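Local coordinates for protein taurocyamine kinase (Schistosoma mansoni, PDB 4WOD) that catalyses the reversible, magnesium-dependent transfer of phosphate from ATP to taurocyamine, as a duplicated member of the ATP:guanido phosphotransferase family, at residues F107-V117 and H339-V350. The protein carries 4 engineered substitutions. Sequence-based numbering, arbitrary orientation.
Sequences FTDLNTYGNLV and HSGVRALLELEV
With CG of H339 trans to the backbone N (chi1 -175°), its imidazole rises from the helix into the loop, while R343, extended from CG to NE, crosses one face of the Y113 ring. H339 exemplifies one ring serving polar and apolar neighbours: NE2 donates to T108 O over 2.9 Å (N-H...O angle 154°), the oxygen somewhat out of the ring plane; F107 CB sits over one imidazole face, and L110 CD2 approaches NE2 obliquely at 3.6 Å. R343 CG makes a CH-pi contact with the Y113 ring, 3.7 Å from its centroid. R343 NE forms a salt bridge to E347 OE2 at 3.1 Å, the oxygen in the guanidinium plane but met from above the carboxylate plane. T112 CB lies over the opposite face of Y113, whose OH is hydrogen-bonded to T108 OG1 at 2.6 Å. In the phosphagen kinase fold, this loop, which leads into strand 117-126 of the antiparallel catalytic-domain sheet, packs along helix 331-355. L346 points from the helix toward the loop, CD1 against V117 CG2 and CD2 against L116 CD1. L110 and V117 also touch V280, a predicted ATP-site residue. At glycine G114, V350 CG2 packs directly on the backbone, 3.6 Å from G114 CA.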
# COMPACT_ATOMS: atom_id res chain seq x y z
N PHE A 107 5.47 30.54 5.56
CA PHE A 107 4.56 29.40 5.65
C PHE A 107 3.72 29.45 6.93
O PHE A 107 4.23 29.84 7.98
CB PHE A 107 5.35 28.10 5.66
CG PHE A 107 6.05 27.81 4.38
CD1 PHE A 107 5.33 27.40 3.27
CD2 PHE A 107 7.41 27.94 4.29
CE1 PHE A 107 5.97 27.12 2.08
CE2 PHE A 107 8.07 27.67 3.10
CZ PHE A 107 7.35 27.26 2.00
N THR A 108 2.48 29.01 6.87
CA THR A 108 1.65 28.99 8.07
C THR A 108 2.29 28.03 9.08
O THR A 108 2.96 27.06 8.69
CB THR A 108 0.18 28.58 7.79
OG1 THR A 108 0.15 27.31 7.12
CG2 THR A 108 -0.50 29.62 6.92
N ASP A 109 2.13 28.32 10.37
CA ASP A 109 2.64 27.43 11.39
C ASP A 109 1.86 26.13 11.31
O ASP A 109 0.63 26.16 11.27
CB ASP A 109 2.52 28.04 12.78
CG ASP A 109 3.29 27.25 13.82
OD1 ASP A 109 2.87 26.12 14.14
OD2 ASP A 109 4.35 27.75 14.30
N LEU A 110 2.55 24.99 11.31
CA LEU A 110 1.86 23.72 11.06
C LEU A 110 0.96 23.29 12.22
O LEU A 110 0.09 22.42 12.05
CB LEU A 110 2.88 22.62 10.72
CG LEU A 110 3.32 22.73 9.25
CD1 LEU A 110 4.45 21.75 8.87
CD2 LEU A 110 2.12 22.57 8.33
N ASN A 111 1.15 23.88 13.39
CA ASN A 111 0.28 23.54 14.50
C ASN A 111 -1.09 24.22 14.40
O ASN A 111 -1.99 23.94 15.19
CB ASN A 111 0.96 23.85 15.83
CG ASN A 111 1.60 22.61 16.41
OD1 ASN A 111 1.12 21.50 16.15
ND2 ASN A 111 2.69 22.77 17.14
N THR A 112 -1.24 25.08 13.40
CA THR A 112 -2.56 25.64 13.08
C THR A 112 -3.57 24.51 12.82
O THR A 112 -4.75 24.65 13.10
CB THR A 112 -2.49 26.57 11.85
OG1 THR A 112 -1.51 27.60 12.09
CG2 THR A 112 -3.85 27.22 11.56
N TYR A 113 -3.09 23.38 12.31
CA TYR A 113 -3.97 22.29 11.89
C TYR A 113 -4.11 21.22 12.97
O TYR A 113 -3.66 20.07 12.81
CB TYR A 113 -3.46 21.73 10.54
CG TYR A 113 -3.13 22.89 9.65
CD1 TYR A 113 -4.14 23.72 9.16
CD2 TYR A 113 -1.82 23.22 9.38
CE1 TYR A 113 -3.83 24.82 8.40
CE2 TYR A 113 -1.50 24.32 8.62
CZ TYR A 113 -2.51 25.11 8.13
OH TYR A 113 -2.18 26.20 7.37
N GLY A 114 -4.73 21.61 14.07
CA GLY A 114 -5.05 20.68 15.13
C GLY A 114 -4.06 20.59 16.27
O GLY A 114 -4.27 19.80 17.18
N ASN A 115 -3.01 21.40 16.23
CA ASN A 115 -1.95 21.36 17.24
C ASN A 115 -1.39 19.96 17.47
O ASN A 115 -1.33 19.47 18.60
CB ASN A 115 -2.44 21.95 18.56
CG ASN A 115 -1.30 22.25 19.52
OD1 ASN A 115 -0.20 22.60 19.08
ND2 ASN A 115 -1.54 22.10 20.81
N LEU A 116 -0.99 19.31 16.38
CA LEU A 116 -0.54 17.92 16.39
C LEU A 116 0.97 17.78 16.24
O LEU A 116 1.52 16.68 16.36
CB LEU A 116 -1.21 17.14 15.24
CG LEU A 116 -2.73 17.22 15.06
CD1 LEU A 116 -3.18 16.58 13.73
CD2 LEU A 116 -3.46 16.59 16.24
N VAL A 117 1.66 18.88 15.97
CA VAL A 117 3.07 18.77 15.62
C VAL A 117 3.99 18.95 16.83
O VAL A 117 4.02 20.00 17.45
CB VAL A 117 3.45 19.79 14.53
CG1 VAL A 117 4.92 19.71 14.23
CG2 VAL A 117 2.65 19.55 13.28
N HIS A 339 5.21 21.34 3.04
CA HIS A 339 4.27 22.12 3.83
C HIS A 339 2.84 21.91 3.39
O HIS A 339 1.94 21.75 4.22
CB HIS A 339 4.60 23.61 3.76
CG HIS A 339 3.74 24.43 4.66
ND1 HIS A 339 2.57 25.02 4.23
CD2 HIS A 339 3.85 24.73 5.97
CE1 HIS A 339 2.01 25.67 5.23
NE2 HIS A 339 2.77 25.51 6.30
N SER A 340 2.63 21.91 2.07
CA SER A 340 1.32 21.72 1.48
C SER A 340 0.75 20.35 1.83
O SER A 340 -0.38 20.24 2.28
CB SER A 340 1.37 21.87 -0.04
OG SER A 340 1.59 23.22 -0.38
N GLY A 341 1.55 19.32 1.59
CA GLY A 341 1.12 17.96 1.88
C GLY A 341 0.87 17.71 3.36
O GLY A 341 -0.16 17.12 3.72
N VAL A 342 1.80 18.16 4.21
CA VAL A 342 1.65 17.90 5.64
C VAL A 342 0.40 18.64 6.14
O VAL A 342 -0.40 18.08 6.92
CB VAL A 342 2.92 18.33 6.46
CG1 VAL A 342 2.59 18.44 7.91
CG2 VAL A 342 4.07 17.33 6.26
N ARG A 343 0.23 19.87 5.67
CA ARG A 343 -0.94 20.64 6.05
C ARG A 343 -2.24 19.88 5.69
O ARG A 343 -3.11 19.71 6.54
CB ARG A 343 -0.93 22.02 5.39
CG ARG A 343 -2.29 22.70 5.49
CD ARG A 343 -2.32 24.09 4.86
NE ARG A 343 -3.58 24.74 5.18
CZ ARG A 343 -3.87 26.01 4.90
NH1 ARG A 343 -2.97 26.78 4.30
NH2 ARG A 343 -5.05 26.52 5.25
N ALA A 344 -2.34 19.37 4.46
CA ALA A 344 -3.49 18.57 4.05
C ALA A 344 -3.69 17.34 4.95
O ALA A 344 -4.83 16.99 5.30
CB ALA A 344 -3.34 18.12 2.57
N LEU A 345 -2.60 16.67 5.30
CA LEU A 345 -2.70 15.45 6.11
C LEU A 345 -3.15 15.75 7.54
O LEU A 345 -3.96 15.01 8.12
CB LEU A 345 -1.37 14.71 6.12
CG LEU A 345 -0.84 14.18 4.79
CD1 LEU A 345 0.52 13.51 5.03
CD2 LEU A 345 -1.85 13.20 4.16
N LEU A 346 -2.63 16.82 8.11
CA LEU A 346 -3.02 17.19 9.46
C LEU A 346 -4.47 17.68 9.47
O LEU A 346 -5.23 17.39 10.41
CB LEU A 346 -2.05 18.26 10.04
CG LEU A 346 -0.59 17.85 10.24
CD1 LEU A 346 0.24 19.06 10.60
CD2 LEU A 346 -0.40 16.75 11.29
N GLU A 347 -4.88 18.41 8.43
CA GLU A 347 -6.28 18.82 8.30
C GLU A 347 -7.18 17.57 8.21
O GLU A 347 -8.28 17.53 8.78
CB GLU A 347 -6.49 19.72 7.08
CG GLU A 347 -6.01 21.15 7.28
CD GLU A 347 -6.08 21.99 6.00
OE1 GLU A 347 -6.13 21.42 4.90
OE2 GLU A 347 -6.07 23.23 6.10
N LEU A 348 -6.69 16.54 7.52
CA LEU A 348 -7.45 15.30 7.40
C LEU A 348 -7.53 14.55 8.74
O LEU A 348 -8.56 13.96 9.06
CB LEU A 348 -6.86 14.41 6.31
CG LEU A 348 -7.69 13.20 5.89
CD1 LEU A 348 -9.11 13.63 5.56
CD2 LEU A 348 -7.05 12.53 4.69
N GLU A 349 -6.46 14.59 9.54
CA GLU A 349 -6.51 13.96 10.86
C GLU A 349 -7.58 14.66 11.70
O GLU A 349 -8.37 14.01 12.40
CB GLU A 349 -5.15 14.03 11.56
CG GLU A 349 -5.20 13.61 13.02
CD GLU A 349 -5.33 12.10 13.22
OE1 GLU A 349 -5.14 11.35 12.24
OE2 GLU A 349 -5.61 11.67 14.36
N VAL A 350 -7.60 15.98 11.63
CA VAL A 350 -8.58 16.76 12.39
C VAL A 350 -10.00 16.39 11.96
O VAL A 350 -10.87 16.18 12.81
CB VAL A 350 -8.34 18.27 12.22
CG1 VAL A 350 -9.53 19.07 12.74
CG2 VAL A 350 -7.07 18.67 12.95